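Local coordinates for protein aminotransferase class-III (Sphaerobacter thermophilus DSM 20745, PDB 6K8H) that belongs to the class-III aminotransferases, a family of the PLP-dependent aminotransferase clan, and binds (5-hydroxy-4,6-dimethylpyridin-3-yl)methyl dihydrogen phosphate in its pocket, at residues Glu63-Thr72 and Gly410-Leu421. Residues are numbered along the deposited sequence; the frame is centred on the assembly and turned at random.
Sequences ERLDFVNNYT and GIFITPALFGCL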
loop_
_atom_site.group_PDB
_atom_site.type_symbol
_atom_site.label_atom_id
_atom_site.label_comp_id
_atom_site.label_asym_id
_atom_site.label_seq_id
_atom_site.Cartn_x
_atom_site.Cartn_y
_atom_site.Cartn_z
ATOM N N GLU B 63 -10.813 27.902 -9.426
ATOM C CA GLU B 63 -9.520 27.427 -9.900
ATOM C C GLU B 63 -8.392 28.003 -9.061
ATOM O O GLU B 63 -8.399 29.188 -8.715
ATOM C CB GLU B 63 -9.313 27.794 -11.368
ATOM C CG GLU B 63 -10.543 27.584 -12.211
ATOM C CD GLU B 63 -10.245 27.599 -13.698
ATOM O OE1 GLU B 63 -9.208 28.183 -14.096
ATOM O OE2 GLU B 63 -11.046 27.017 -14.463
ATOM N N ARG B 64 -7.409 27.167 -8.743
ATOM C CA ARG B 64 -6.258 27.626 -7.981
ATOM C C ARG B 64 -4.990 27.048 -8.596
ATOM O O ARG B 64 -5.002 25.952 -9.159
ATOM C CB ARG B 64 -6.361 27.222 -6.499
ATOM C CG ARG B 64 -7.655 27.649 -5.788
ATOM C CD ARG B 64 -7.769 27.017 -4.385
ATOM N NE ARG B 64 -8.932 27.528 -3.644
ATOM C CZ ARG B 64 -10.151 26.985 -3.661
ATOM N NH1 ARG B 64 -10.392 25.891 -4.378
ATOM N NH2 ARG B 64 -11.138 27.525 -2.941
ATOM N N LEU B 65 -3.890 27.785 -8.482
ATOM C CA LEU B 65 -2.593 27.210 -8.825
ATOM C C LEU B 65 -2.206 26.188 -7.763
ATOM O O LEU B 65 -2.240 26.486 -6.563
ATOM C CB LEU B 65 -1.531 28.304 -8.922
ATOM C CG LEU B 65 -1.602 29.211 -10.154
ATOM C CD1 LEU B 65 -0.598 30.335 -10.019
ATOM C CD2 LEU B 65 -1.343 28.400 -11.424
ATOM N N ASP B 66 -1.848 24.978 -8.196
ATOM C CA ASP B 66 -1.650 23.849 -7.283
ATOM C C ASP B 66 -0.182 23.789 -6.870
ATOM O O ASP B 66 0.680 23.421 -7.678
ATOM C CB ASP B 66 -2.083 22.538 -7.937
ATOM C CG ASP B 66 -2.170 21.379 -6.948
ATOM O OD1 ASP B 66 -1.542 21.448 -5.873
ATOM O OD2 ASP B 66 -2.873 20.381 -7.243
ATOM N N PHE B 67 0.104 24.185 -5.626
ATOM C CA PHE B 67 1.424 24.035 -5.028
ATOM C C PHE B 67 1.473 22.900 -4.007
ATOM O O PHE B 67 2.378 22.864 -3.167
ATOM C CB PHE B 67 1.873 25.339 -4.380
ATOM C CG PHE B 67 2.196 26.415 -5.366
ATOM C CD1 PHE B 67 1.187 27.165 -5.945
ATOM C CD2 PHE B 67 3.508 26.676 -5.719
ATOM C CE1 PHE B 67 1.485 28.181 -6.861
ATOM C CE2 PHE B 67 3.819 27.674 -6.631
ATOM C CZ PHE B 67 2.807 28.423 -7.205
ATOM N N VAL B 68 0.512 21.982 -4.050
ATOM C CA VAL B 68 0.525 20.788 -3.212
ATOM C C VAL B 68 0.827 19.548 -4.037
ATOM O O VAL B 68 1.672 18.739 -3.660
ATOM C CB VAL B 68 -0.805 20.625 -2.444
ATOM C CG1 VAL B 68 -0.730 19.432 -1.483
ATOM C CG2 VAL B 68 -1.165 21.907 -1.712
ATOM N N ASN B 69 0.132 19.384 -5.168
ATOM C CA ASN B 69 0.397 18.312 -6.127
ATOM C C ASN B 69 0.405 16.945 -5.450
ATOM O O ASN B 69 1.357 16.164 -5.565
ATOM C CB ASN B 69 1.703 18.574 -6.867
ATOM C CG ASN B 69 1.693 19.910 -7.564
ATOM O OD1 ASN B 69 2.368 20.859 -7.140
ATOM N ND2 ASN B 69 0.909 20.005 -8.632
ATOM N N ASN B 70 -0.683 16.669 -4.734
ATOM C CA ASN B 70 -0.847 15.433 -3.971
ATOM C C ASN B 70 0.373 15.181 -3.086
ATOM O O ASN B 70 0.975 14.104 -3.085
ATOM C CB ASN B 70 -1.123 14.243 -4.884
ATOM C CG ASN B 70 -1.916 13.168 -4.177
ATOM O OD1 ASN B 70 -2.684 13.478 -3.273
ATOM N ND2 ASN B 70 -1.727 11.909 -4.564
ATOM N N TYR B 71 0.743 16.219 -2.334
ATOM C CA TYR B 71 1.863 16.181 -1.401
ATOM C C TYR B 71 3.157 15.758 -2.097
ATOM O O TYR B 71 3.879 14.872 -1.642
ATOM C CB TYR B 71 1.524 15.308 -0.188
ATOM C CG TYR B 71 0.614 16.105 0.737
ATOM C CD1 TYR B 71 -0.763 16.135 0.538
ATOM C CD2 TYR B 71 1.146 16.908 1.733
ATOM C CE1 TYR B 71 -1.591 16.912 1.351
ATOM C CE2 TYR B 71 0.334 17.673 2.557
ATOM C CZ TYR B 71 -1.031 17.681 2.359
ATOM O OH TYR B 71 -1.830 18.454 3.178
ATOM N N THR B 72 3.451 16.444 -3.207
ATOM C CA THR B 72 4.670 16.403 -4.034
ATOM C C THR B 72 4.724 15.206 -4.980
ATOM O O THR B 72 5.747 15.050 -5.672
ATOM C CB THR B 72 5.991 16.437 -3.229
ATOM O OG1 THR B 72 6.256 15.161 -2.625
ATOM C CG2 THR B 72 5.970 17.520 -2.155
ATOM N N GLY B 410 -6.633 32.119 -5.276
ATOM C CA GLY B 410 -6.148 31.308 -6.369
ATOM C C GLY B 410 -4.889 30.522 -6.085
ATOM O O GLY B 410 -4.221 30.098 -7.031
ATOM N N ILE B 411 -4.543 30.304 -4.817
ATOM C CA ILE B 411 -3.356 29.535 -4.444
ATOM C C ILE B 411 -3.760 28.390 -3.516
ATOM O O ILE B 411 -4.377 28.611 -2.467
ATOM C CB ILE B 411 -2.287 30.413 -3.765
ATOM C CG1 ILE B 411 -1.861 31.579 -4.670
ATOM C CG2 ILE B 411 -1.076 29.558 -3.389
ATOM C CD1 ILE B 411 -1.016 31.168 -5.863
ATOM N N PHE B 412 -3.388 27.175 -3.892
ATOM C CA PHE B 412 -3.620 25.978 -3.094
ATOM C C PHE B 412 -2.267 25.525 -2.559
ATOM O O PHE B 412 -1.410 25.084 -3.330
ATOM C CB PHE B 412 -4.290 24.895 -3.944
ATOM C CG PHE B 412 -4.511 23.582 -3.234
ATOM C CD1 PHE B 412 -5.042 23.533 -1.953
ATOM C CD2 PHE B 412 -4.216 22.391 -3.877
ATOM C CE1 PHE B 412 -5.243 22.308 -1.312
ATOM C CE2 PHE B 412 -4.406 21.165 -3.259
ATOM C CZ PHE B 412 -4.930 21.124 -1.966
ATOM N N ILE B 413 -2.070 25.648 -1.244
ATOM C CA ILE B 413 -0.841 25.230 -0.580
ATOM C C ILE B 413 -1.250 24.475 0.683
ATOM O O ILE B 413 -2.401 24.539 1.114
ATOM C CB ILE B 413 0.099 26.421 -0.253
ATOM C CG1 ILE B 413 1.531 25.933 0.028
ATOM C CG2 ILE B 413 -0.477 27.269 0.884
ATOM C CD1 ILE B 413 2.592 27.009 -0.122
ATOM N N THR B 414 -0.311 23.711 1.254
ATOM C CA THR B 414 -0.639 22.988 2.475
ATOM C C THR B 414 -0.895 23.956 3.627
ATOM O O THR B 414 -0.402 25.090 3.627
ATOM C CB THR B 414 0.472 22.017 2.879
ATOM O OG1 THR B 414 1.652 22.744 3.246
ATOM C CG2 THR B 414 0.776 21.032 1.754
ATOM N N PRO B 415 -1.642 23.518 4.640
ATOM C CA PRO B 415 -1.857 24.384 5.812
ATOM C C PRO B 415 -0.572 24.847 6.478
ATOM O O PRO B 415 -0.559 25.930 7.071
ATOM C CB PRO B 415 -2.685 23.499 6.747
ATOM C CG PRO B 415 -3.424 22.577 5.817
ATOM C CD PRO B 415 -2.481 22.301 4.678
ATOM N N ALA B 416 0.519 24.080 6.391
ATOM C CA ALA B 416 1.760 24.517 7.015
ATOM C C ALA B 416 2.500 25.554 6.178
ATOM O O ALA B 416 3.481 26.126 6.664
ATOM C CB ALA B 416 2.680 23.309 7.277
ATOM N N LEU B 417 2.013 25.846 4.965
ATOM C CA LEU B 417 2.724 26.647 3.967
ATOM C C LEU B 417 3.976 25.918 3.478
ATOM O O LEU B 417 4.976 26.539 3.102
ATOM C CB LEU B 417 3.053 28.066 4.472
ATOM C CG LEU B 417 1.880 28.836 5.092
ATOM C CD1 LEU B 417 2.274 30.255 5.456
ATOM C CD2 LEU B 417 0.639 28.846 4.189
ATOM N N PHE B 418 3.831 24.598 3.396
ATOM C CA PHE B 418 4.828 23.729 2.736
ATOM C C PHE B 418 4.302 23.583 1.305
ATOM O O PHE B 418 3.120 23.300 1.138
ATOM C CB PHE B 418 4.900 22.354 3.393
ATOM C CG PHE B 418 5.595 21.328 2.539
ATOM C CD1 PHE B 418 6.953 21.420 2.292
ATOM C CD2 PHE B 418 4.889 20.284 1.962
ATOM C CE1 PHE B 418 7.595 20.476 1.509
ATOM C CE2 PHE B 418 5.533 19.345 1.175
ATOM C CZ PHE B 418 6.884 19.444 0.948
ATOM N N GLY B 419 5.157 23.789 0.312
ATOM C CA GLY B 419 4.705 23.717 -1.060
ATOM C C GLY B 419 5.765 23.167 -1.992
ATOM O O GLY B 419 6.937 23.008 -1.632
ATOM N N CYS B 420 5.318 22.843 -3.201
ATOM C CA CYS B 420 6.182 22.254 -4.216
ATOM C C CYS B 420 5.810 22.808 -5.587
ATOM O O CYS B 420 4.649 23.119 -5.871
ATOM C CB CYS B 420 6.135 20.719 -4.202
ATOM S SG CYS B 420 4.501 20.022 -4.547
ATOM N N LEU B 421 6.814 22.929 -6.440
ATOM C CA LEU B 421 6.562 23.291 -7.827
ATOM C C LEU B 421 6.269 22.064 -8.697
ATOM O O LEU B 421 6.598 20.927 -8.360
ATOM C CB LEU B 421 7.756 24.049 -8.406
ATOM C CG LEU B 421 8.394 25.144 -7.564
ATOM C CD1 LEU B 421 9.645 25.674 -8.264
ATOM C CD2 LEU B 421 7.393 26.266 -7.349
#
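Phe412 reaches across to Asp66 and Val68, and its side chain, followed outward, illustrates how one ring can pack along a strand and the turn that follows it. CB rests 4.0 Å from Arg64 CB and also touches Leu65 O. From there CG stands anti to the backbone N (chi1 177°), which sends the ring alongside the Asp66 carboxylate, and CD2 meets Asp66 OD1 at 3.5 Å, with the two planes 56° apart. CG, CE1, CE2 and CZ all lie against Val68 CG2, which stands over the centre of one face in a CH-pi contact, 3.7 Å from the ring centroid; CE2 also touches Val68 CB. Met99 of the second subunit also packs against Phe412.

The backbones pair in parallel, strand 63-66 with 411-412, the outermost strand within this chain of a mixed sheet in this class-III aminotransferase. Gly410 O accepts from Leu65 N, Leu65 O from Phe412 N, and Phe412 O from Phe67 N. Past the sheet the chain switches partner: Phe67 O receives Cys420 N (2.9 Å), linking this turn to strand 418-420 of a separate antiparallel sheet.

Asp66 shapes the turn itself. Its OD1 is gripped by two backbone donors: Val68 N, at 2.8 Å and nearly along the C-O axis, closes an Asx turn, and Asn69 N, from above the carboxylate plane, an Asx motif, while His78 holds OD2. On the side of the sheet that carries Leu65 and Ile411, Ile411 CD1 lies 4.0 Å from Phe67 CE1. Leu421 CD2 lies at the edge of the Phe67 ring, and the ring of Phe433, from helix 427-445, meets it too. Farther along, Thr414 CG2 presses on Tyr71 CE2 at 3.5 Å; the Tyr71 side chain lies about 6 Å, nearest atoms, from the bound (5-hydroxy-4,6-dimethylpyridin-3-yl)methyl dihydrogen phosphate.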